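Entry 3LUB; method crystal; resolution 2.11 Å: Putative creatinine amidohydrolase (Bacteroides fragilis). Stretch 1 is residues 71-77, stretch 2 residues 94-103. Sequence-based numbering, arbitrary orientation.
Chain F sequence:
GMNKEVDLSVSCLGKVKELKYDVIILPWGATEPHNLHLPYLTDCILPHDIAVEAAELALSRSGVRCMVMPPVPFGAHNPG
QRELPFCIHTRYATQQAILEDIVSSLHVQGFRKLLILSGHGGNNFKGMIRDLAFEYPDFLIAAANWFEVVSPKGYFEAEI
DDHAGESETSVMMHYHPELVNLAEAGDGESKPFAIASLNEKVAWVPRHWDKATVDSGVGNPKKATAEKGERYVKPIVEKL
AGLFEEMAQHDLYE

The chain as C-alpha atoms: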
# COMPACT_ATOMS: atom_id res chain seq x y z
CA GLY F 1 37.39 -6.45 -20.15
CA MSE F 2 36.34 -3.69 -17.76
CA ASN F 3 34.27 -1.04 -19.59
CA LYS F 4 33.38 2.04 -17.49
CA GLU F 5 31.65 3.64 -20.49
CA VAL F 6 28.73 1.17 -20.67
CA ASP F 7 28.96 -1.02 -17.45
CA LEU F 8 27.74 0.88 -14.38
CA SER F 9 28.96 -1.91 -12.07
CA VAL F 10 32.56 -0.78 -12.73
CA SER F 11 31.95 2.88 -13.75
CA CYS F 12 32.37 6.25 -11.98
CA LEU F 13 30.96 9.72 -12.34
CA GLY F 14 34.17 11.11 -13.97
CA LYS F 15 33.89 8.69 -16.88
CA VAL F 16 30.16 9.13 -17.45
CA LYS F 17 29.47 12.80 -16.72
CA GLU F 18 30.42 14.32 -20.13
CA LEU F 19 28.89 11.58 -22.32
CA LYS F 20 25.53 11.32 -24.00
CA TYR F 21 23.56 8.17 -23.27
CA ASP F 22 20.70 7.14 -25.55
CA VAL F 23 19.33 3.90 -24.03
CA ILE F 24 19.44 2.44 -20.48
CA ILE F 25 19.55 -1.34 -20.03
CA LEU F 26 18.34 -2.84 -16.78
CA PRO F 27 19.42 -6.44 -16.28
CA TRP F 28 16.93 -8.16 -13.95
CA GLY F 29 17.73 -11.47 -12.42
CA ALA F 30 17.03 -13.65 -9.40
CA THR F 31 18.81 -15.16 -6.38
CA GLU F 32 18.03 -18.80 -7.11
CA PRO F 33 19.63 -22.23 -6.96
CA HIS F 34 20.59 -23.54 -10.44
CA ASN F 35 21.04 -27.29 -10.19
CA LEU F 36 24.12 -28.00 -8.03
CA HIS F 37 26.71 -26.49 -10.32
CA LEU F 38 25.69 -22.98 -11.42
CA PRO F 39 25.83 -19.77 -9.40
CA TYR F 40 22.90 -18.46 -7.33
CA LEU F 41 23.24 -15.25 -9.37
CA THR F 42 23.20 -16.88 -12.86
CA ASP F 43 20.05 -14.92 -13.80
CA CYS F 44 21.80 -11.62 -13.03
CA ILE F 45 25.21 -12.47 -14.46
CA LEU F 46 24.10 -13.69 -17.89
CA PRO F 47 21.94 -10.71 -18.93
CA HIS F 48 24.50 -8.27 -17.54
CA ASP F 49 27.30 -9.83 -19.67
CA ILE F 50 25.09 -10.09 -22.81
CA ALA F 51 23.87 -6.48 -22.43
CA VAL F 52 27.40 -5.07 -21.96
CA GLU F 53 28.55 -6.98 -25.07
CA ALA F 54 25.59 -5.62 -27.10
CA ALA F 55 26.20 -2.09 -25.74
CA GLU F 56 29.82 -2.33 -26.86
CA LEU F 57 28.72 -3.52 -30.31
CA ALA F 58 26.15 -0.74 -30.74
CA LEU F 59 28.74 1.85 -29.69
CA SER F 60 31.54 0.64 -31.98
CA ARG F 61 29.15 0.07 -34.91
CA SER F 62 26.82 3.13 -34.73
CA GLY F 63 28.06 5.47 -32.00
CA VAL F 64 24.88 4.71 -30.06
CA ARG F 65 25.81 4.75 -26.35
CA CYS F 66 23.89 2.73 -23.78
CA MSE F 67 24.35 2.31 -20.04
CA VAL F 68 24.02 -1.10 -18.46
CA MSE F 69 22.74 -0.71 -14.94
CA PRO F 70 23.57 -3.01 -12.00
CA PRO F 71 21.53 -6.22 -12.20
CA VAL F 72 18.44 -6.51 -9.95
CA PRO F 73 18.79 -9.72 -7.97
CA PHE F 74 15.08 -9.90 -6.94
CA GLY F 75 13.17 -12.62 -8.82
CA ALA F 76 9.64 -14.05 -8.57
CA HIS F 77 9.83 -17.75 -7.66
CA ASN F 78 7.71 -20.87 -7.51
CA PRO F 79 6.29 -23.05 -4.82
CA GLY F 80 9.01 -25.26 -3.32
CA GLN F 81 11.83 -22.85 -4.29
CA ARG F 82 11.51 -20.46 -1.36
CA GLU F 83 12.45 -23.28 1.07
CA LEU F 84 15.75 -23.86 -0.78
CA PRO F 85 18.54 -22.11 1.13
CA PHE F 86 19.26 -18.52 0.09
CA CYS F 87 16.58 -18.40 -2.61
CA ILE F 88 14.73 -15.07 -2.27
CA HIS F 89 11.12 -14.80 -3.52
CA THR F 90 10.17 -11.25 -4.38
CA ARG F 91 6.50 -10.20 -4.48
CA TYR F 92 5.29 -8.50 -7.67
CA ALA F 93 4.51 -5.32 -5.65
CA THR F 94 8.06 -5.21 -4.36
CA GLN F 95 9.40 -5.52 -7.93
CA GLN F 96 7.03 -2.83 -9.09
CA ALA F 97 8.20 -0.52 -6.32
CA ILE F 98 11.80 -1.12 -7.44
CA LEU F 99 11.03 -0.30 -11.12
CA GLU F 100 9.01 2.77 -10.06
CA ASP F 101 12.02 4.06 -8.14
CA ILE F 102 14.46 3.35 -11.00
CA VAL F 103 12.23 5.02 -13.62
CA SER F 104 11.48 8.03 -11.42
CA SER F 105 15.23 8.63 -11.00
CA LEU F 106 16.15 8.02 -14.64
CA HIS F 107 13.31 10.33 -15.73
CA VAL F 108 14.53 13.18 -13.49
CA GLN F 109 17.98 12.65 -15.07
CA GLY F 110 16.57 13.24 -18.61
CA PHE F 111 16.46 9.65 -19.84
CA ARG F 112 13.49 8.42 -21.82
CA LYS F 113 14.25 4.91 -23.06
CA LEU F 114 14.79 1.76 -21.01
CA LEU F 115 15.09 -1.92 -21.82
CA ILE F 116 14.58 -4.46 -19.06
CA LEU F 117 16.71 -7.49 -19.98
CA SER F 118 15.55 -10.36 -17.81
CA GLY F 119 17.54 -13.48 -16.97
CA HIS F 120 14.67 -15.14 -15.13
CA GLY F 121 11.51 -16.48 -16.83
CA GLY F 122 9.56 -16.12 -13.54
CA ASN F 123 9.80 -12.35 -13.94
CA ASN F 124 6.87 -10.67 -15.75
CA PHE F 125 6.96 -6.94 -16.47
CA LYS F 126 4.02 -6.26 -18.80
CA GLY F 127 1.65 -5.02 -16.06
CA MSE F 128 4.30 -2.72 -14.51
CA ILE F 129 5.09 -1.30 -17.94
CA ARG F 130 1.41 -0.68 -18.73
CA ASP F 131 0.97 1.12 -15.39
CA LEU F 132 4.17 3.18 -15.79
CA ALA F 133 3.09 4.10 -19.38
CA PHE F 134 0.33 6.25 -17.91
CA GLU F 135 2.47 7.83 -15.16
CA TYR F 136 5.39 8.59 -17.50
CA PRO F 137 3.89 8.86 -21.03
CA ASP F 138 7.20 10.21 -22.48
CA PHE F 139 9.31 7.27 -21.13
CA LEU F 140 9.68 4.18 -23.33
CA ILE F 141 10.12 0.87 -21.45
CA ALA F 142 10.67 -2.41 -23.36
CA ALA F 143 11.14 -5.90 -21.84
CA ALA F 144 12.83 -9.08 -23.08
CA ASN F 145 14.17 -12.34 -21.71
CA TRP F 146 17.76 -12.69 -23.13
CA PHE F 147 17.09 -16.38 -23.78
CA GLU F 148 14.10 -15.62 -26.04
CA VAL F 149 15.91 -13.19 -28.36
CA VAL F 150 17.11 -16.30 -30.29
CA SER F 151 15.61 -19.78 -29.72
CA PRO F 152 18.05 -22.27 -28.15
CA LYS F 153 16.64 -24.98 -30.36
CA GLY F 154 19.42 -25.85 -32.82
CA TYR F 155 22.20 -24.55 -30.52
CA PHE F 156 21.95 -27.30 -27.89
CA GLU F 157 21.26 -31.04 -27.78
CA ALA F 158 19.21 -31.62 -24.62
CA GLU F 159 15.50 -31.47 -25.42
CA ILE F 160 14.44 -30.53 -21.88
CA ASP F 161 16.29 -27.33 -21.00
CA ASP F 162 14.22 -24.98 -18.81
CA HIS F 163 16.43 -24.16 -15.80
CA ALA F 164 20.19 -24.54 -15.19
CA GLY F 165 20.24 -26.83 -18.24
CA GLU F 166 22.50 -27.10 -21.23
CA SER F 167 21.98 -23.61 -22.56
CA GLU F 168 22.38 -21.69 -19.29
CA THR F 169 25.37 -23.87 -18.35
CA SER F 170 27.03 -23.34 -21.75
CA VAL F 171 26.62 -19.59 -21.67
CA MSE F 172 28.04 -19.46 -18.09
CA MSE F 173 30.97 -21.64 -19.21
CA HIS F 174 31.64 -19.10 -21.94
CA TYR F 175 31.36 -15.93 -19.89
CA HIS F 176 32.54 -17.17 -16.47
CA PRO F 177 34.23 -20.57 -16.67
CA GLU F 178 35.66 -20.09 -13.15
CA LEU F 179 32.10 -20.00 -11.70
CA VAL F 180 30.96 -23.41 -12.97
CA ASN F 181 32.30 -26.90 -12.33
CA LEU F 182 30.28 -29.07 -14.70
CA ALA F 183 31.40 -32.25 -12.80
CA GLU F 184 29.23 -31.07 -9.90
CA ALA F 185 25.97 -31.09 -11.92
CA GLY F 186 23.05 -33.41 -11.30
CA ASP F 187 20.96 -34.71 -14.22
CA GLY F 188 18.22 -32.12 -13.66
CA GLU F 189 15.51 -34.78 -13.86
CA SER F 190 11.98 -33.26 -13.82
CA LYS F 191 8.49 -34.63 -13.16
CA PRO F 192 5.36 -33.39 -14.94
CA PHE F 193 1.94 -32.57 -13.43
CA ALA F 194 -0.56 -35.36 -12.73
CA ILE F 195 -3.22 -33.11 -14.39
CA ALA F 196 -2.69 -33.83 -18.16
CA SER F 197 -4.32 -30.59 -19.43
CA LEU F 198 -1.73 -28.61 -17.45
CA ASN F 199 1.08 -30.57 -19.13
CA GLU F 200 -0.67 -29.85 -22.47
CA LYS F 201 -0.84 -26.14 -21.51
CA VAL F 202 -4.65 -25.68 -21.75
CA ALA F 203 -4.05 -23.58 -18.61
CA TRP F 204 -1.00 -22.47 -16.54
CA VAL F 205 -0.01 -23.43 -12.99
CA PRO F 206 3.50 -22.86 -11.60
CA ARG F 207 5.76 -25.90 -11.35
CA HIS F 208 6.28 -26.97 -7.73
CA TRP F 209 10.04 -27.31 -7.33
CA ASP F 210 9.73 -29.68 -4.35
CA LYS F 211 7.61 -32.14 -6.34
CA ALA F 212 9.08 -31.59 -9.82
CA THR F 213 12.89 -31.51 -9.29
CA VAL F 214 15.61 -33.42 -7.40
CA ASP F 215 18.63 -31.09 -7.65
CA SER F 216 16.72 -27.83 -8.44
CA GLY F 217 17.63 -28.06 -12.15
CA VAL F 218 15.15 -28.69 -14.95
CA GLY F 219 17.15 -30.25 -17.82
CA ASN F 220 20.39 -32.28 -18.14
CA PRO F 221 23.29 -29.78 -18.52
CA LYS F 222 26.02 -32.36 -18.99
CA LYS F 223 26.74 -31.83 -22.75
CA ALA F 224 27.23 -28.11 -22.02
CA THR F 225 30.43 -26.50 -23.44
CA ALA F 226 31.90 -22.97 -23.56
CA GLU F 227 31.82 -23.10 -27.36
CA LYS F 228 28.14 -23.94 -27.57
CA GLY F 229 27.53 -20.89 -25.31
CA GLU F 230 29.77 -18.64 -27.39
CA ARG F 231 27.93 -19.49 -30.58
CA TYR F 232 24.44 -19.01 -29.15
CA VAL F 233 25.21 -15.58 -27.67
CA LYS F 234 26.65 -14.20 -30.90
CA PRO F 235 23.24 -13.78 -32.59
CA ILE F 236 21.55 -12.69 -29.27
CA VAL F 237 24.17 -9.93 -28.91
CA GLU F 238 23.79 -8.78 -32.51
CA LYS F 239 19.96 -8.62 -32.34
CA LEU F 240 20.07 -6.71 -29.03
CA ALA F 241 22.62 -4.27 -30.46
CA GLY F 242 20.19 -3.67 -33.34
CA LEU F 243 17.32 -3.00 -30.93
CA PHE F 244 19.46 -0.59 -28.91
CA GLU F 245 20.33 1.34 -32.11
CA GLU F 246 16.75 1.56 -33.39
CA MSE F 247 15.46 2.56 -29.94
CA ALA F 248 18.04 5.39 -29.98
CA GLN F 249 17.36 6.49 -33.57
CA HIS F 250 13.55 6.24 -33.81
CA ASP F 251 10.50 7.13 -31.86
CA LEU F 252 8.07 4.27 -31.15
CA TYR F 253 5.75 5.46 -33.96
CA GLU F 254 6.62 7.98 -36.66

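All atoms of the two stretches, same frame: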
# COMPACT_ATOMS: atom_id res chain seq x y z
N PRO F 71 22.66 -5.27 -12.18
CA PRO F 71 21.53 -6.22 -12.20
C PRO F 71 20.64 -6.24 -10.92
O PRO F 71 21.13 -6.09 -9.81
CB PRO F 71 22.19 -7.57 -12.45
CG PRO F 71 23.62 -7.36 -12.46
CD PRO F 71 23.96 -5.94 -12.32
N VAL F 72 19.33 -6.44 -11.08
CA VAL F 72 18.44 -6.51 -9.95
C VAL F 72 18.37 -7.97 -9.55
O VAL F 72 17.98 -8.82 -10.35
CB VAL F 72 17.01 -5.94 -10.29
CG1 VAL F 72 16.20 -5.80 -9.03
CG2 VAL F 72 17.09 -4.62 -10.98
N PRO F 73 18.76 -8.31 -8.30
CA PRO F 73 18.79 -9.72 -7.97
C PRO F 73 17.49 -10.24 -7.33
O PRO F 73 17.54 -11.19 -6.56
CB PRO F 73 19.93 -9.76 -6.96
CG PRO F 73 19.74 -8.49 -6.18
CD PRO F 73 19.19 -7.48 -7.16
N PHE F 74 16.35 -9.60 -7.62
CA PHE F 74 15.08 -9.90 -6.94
C PHE F 74 14.10 -10.48 -7.95
O PHE F 74 13.43 -9.72 -8.67
CB PHE F 74 14.52 -8.67 -6.22
CG PHE F 74 15.41 -8.16 -5.13
CD1 PHE F 74 15.57 -8.90 -3.96
CD2 PHE F 74 16.10 -6.99 -5.27
CE1 PHE F 74 16.46 -8.49 -2.99
CE2 PHE F 74 16.98 -6.56 -4.27
CZ PHE F 74 17.16 -7.32 -3.14
N GLY F 75 14.03 -11.82 -7.96
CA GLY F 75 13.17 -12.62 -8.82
C GLY F 75 11.89 -13.07 -8.16
O GLY F 75 11.78 -13.01 -6.95
N ALA F 76 10.89 -13.42 -8.98
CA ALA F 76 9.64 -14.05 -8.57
C ALA F 76 9.80 -15.55 -8.78
O ALA F 76 10.04 -16.02 -9.92
CB ALA F 76 8.50 -13.53 -9.45
N HIS F 77 9.56 -16.30 -7.70
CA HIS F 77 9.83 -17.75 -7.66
C HIS F 77 8.62 -18.61 -7.39
O HIS F 77 7.54 -18.10 -7.08
CB HIS F 77 10.94 -18.01 -6.65
CG HIS F 77 12.23 -17.44 -7.10
ND1 HIS F 77 12.86 -17.89 -8.23
CD2 HIS F 77 12.93 -16.37 -6.68
CE1 HIS F 77 13.94 -17.16 -8.44
NE2 HIS F 77 14.00 -16.23 -7.52
N THR F 94 6.73 -5.60 -4.77
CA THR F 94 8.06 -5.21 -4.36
C THR F 94 8.85 -4.88 -5.61
O THR F 94 9.55 -3.88 -5.64
CB THR F 94 8.77 -6.34 -3.59
OG1 THR F 94 8.03 -6.66 -2.42
CG2 THR F 94 10.22 -5.93 -3.20
N GLN F 95 8.75 -5.74 -6.63
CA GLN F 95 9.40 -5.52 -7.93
C GLN F 95 8.90 -4.23 -8.55
O GLN F 95 9.66 -3.45 -9.06
CB GLN F 95 9.17 -6.68 -8.90
CG GLN F 95 9.84 -7.98 -8.48
CD GLN F 95 9.64 -9.10 -9.49
OE1 GLN F 95 8.54 -9.37 -9.94
NE2 GLN F 95 10.72 -9.77 -9.81
N GLN F 96 7.61 -4.02 -8.48
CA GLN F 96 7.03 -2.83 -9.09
C GLN F 96 7.54 -1.58 -8.38
O GLN F 96 7.82 -0.58 -9.00
CB GLN F 96 5.51 -2.92 -9.07
CG GLN F 96 4.82 -1.72 -9.66
CD GLN F 96 3.30 -1.87 -9.69
OE1 GLN F 96 2.76 -2.80 -10.31
NE2 GLN F 96 2.60 -0.93 -9.05
N ALA F 97 7.66 -1.63 -7.08
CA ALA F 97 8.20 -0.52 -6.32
C ALA F 97 9.62 -0.22 -6.75
O ALA F 97 9.99 0.93 -6.88
CB ALA F 97 8.16 -0.81 -4.80
N ILE F 98 10.43 -1.27 -6.97
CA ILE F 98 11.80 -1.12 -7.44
C ILE F 98 11.83 -0.39 -8.79
O ILE F 98 12.54 0.61 -8.92
CB ILE F 98 12.53 -2.50 -7.55
CG1 ILE F 98 12.82 -3.05 -6.13
CG2 ILE F 98 13.85 -2.35 -8.32
CD1 ILE F 98 13.16 -4.56 -6.09
N LEU F 99 11.07 -0.89 -9.76
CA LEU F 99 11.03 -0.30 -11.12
C LEU F 99 10.50 1.13 -11.10
O LEU F 99 11.03 1.99 -11.79
CB LEU F 99 10.17 -1.14 -12.07
CG LEU F 99 10.11 -0.75 -13.56
CD1 LEU F 99 11.52 -0.69 -14.18
CD2 LEU F 99 9.24 -1.70 -14.32
N GLU F 100 9.48 1.39 -10.30
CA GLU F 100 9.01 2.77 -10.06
C GLU F 100 10.14 3.67 -9.62
O GLU F 100 10.29 4.77 -10.14
CB GLU F 100 7.88 2.79 -9.02
CG GLU F 100 6.57 2.22 -9.60
CD GLU F 100 5.42 2.10 -8.62
OE1 GLU F 100 5.66 2.20 -7.41
OE2 GLU F 100 4.27 1.89 -9.09
N ASP F 101 10.95 3.21 -8.67
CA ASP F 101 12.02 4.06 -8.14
C ASP F 101 13.13 4.27 -9.17
O ASP F 101 13.65 5.36 -9.27
CB ASP F 101 12.58 3.53 -6.80
CG ASP F 101 11.60 3.70 -5.64
OD1 ASP F 101 10.58 4.39 -5.79
OD2 ASP F 101 11.84 3.14 -4.57
N ILE F 102 13.45 3.26 -9.96
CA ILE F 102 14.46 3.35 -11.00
C ILE F 102 14.02 4.32 -12.10
O ILE F 102 14.79 5.20 -12.50
CB ILE F 102 14.79 1.94 -11.63
CG1 ILE F 102 15.42 1.05 -10.56
CG2 ILE F 102 15.68 2.08 -12.92
CD1 ILE F 102 15.62 -0.41 -10.95
N VAL F 103 12.78 4.18 -12.56
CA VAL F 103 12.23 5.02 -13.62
C VAL F 103 12.07 6.49 -13.19
O VAL F 103 12.41 7.40 -13.93
CB VAL F 103 10.87 4.46 -14.11
CG1 VAL F 103 10.16 5.48 -15.02
CG2 VAL F 103 11.08 3.13 -14.82

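Residues 71-77 form a segment without regular secondary structure that passes one side of the helix containing residues 94-103. The contact is modest, burying 238 Å² summed over both sides, and it combines a single hydrogen bond with a small set of apolar contacts. On the helix, Gln95, Ile98 and Ile102 supply nearly all of it. Their spacing of three and then four residues places them along one face, and the regular i to i+4 backbone hydrogen bonds, such as Ile102 N to Ile98 O at 3.0 Å, hold that face in register. On the loop, Val72 and Phe74 point their CA-to-CB bonds toward the helix, whereas Pro71, Pro73 and His77 make no contact with it.

The polar part of the contact is centred on Gln95. Its NE2 donates a hydrogen bond to the backbone O of Phe74, with a donor-acceptor distance of 2.9 Å and an N-H...O angle of 160°, close to linear. The CA-to-CB bond of Gln95 points sideways, but the side chain, with chi1 m and chi2 t, reaches out so that its end comes nearer to the loop. A long side chain ending in an amide suits this position: its methylene groups span the gap from the helix, and its NH2 group supplies a donor to the Phe74 carbonyl. NE2 is also hydrogen-bonded elsewhere in the structure. The same amide packs against the backbone that follows, with Gln95 NE2 3.9 Å from Gly75 C and 3.7 Å from Ala76 N; these are contacts of proximity. The small side chain of Ala76 lies beside the amide, its CB 4.2 Å from Gln95 OE1. Gly75 has no side chain, and an ideal CB there would point away from the helix and lie 3.0 Å from His77 NE2, so the clash it would make is within the loop itself.

The apolar part is built around Ile98, which touches both Val72 and Phe74. Its side chain adopts chi1 m and chi2 t, carrying CD1 to within 3.9 Å of Phe74 CD2, while its CG2 lies 4.2 Å from Val72 CG1. Ile98 CD1 also comes within 4.4 Å of Val72 CG1, so this methyl lies near both loop residues. The approach of Ile98 CD1 to the Phe74 ring is oblique. Phe74, with chi1 m, therefore serves the contact twice, through its ring and through its carbonyl oxygen. Farther along the helix, Ile102 extends the apolar strip: its CD1 lies 4.5 Å from Val72 CG2, a looser approach at the margin of contact. Val72, with chi1 t, has one methyl directed to each isoleucine in these closest pairs.

All these contacting residues are buried in the assembly, in keeping with the hydrocarbon side chains of Val72, Phe74, Ile98 and Ile102. By contrast, Gln96, Ala97 and Glu100, which are partly exposed, lie out of reach of the loop.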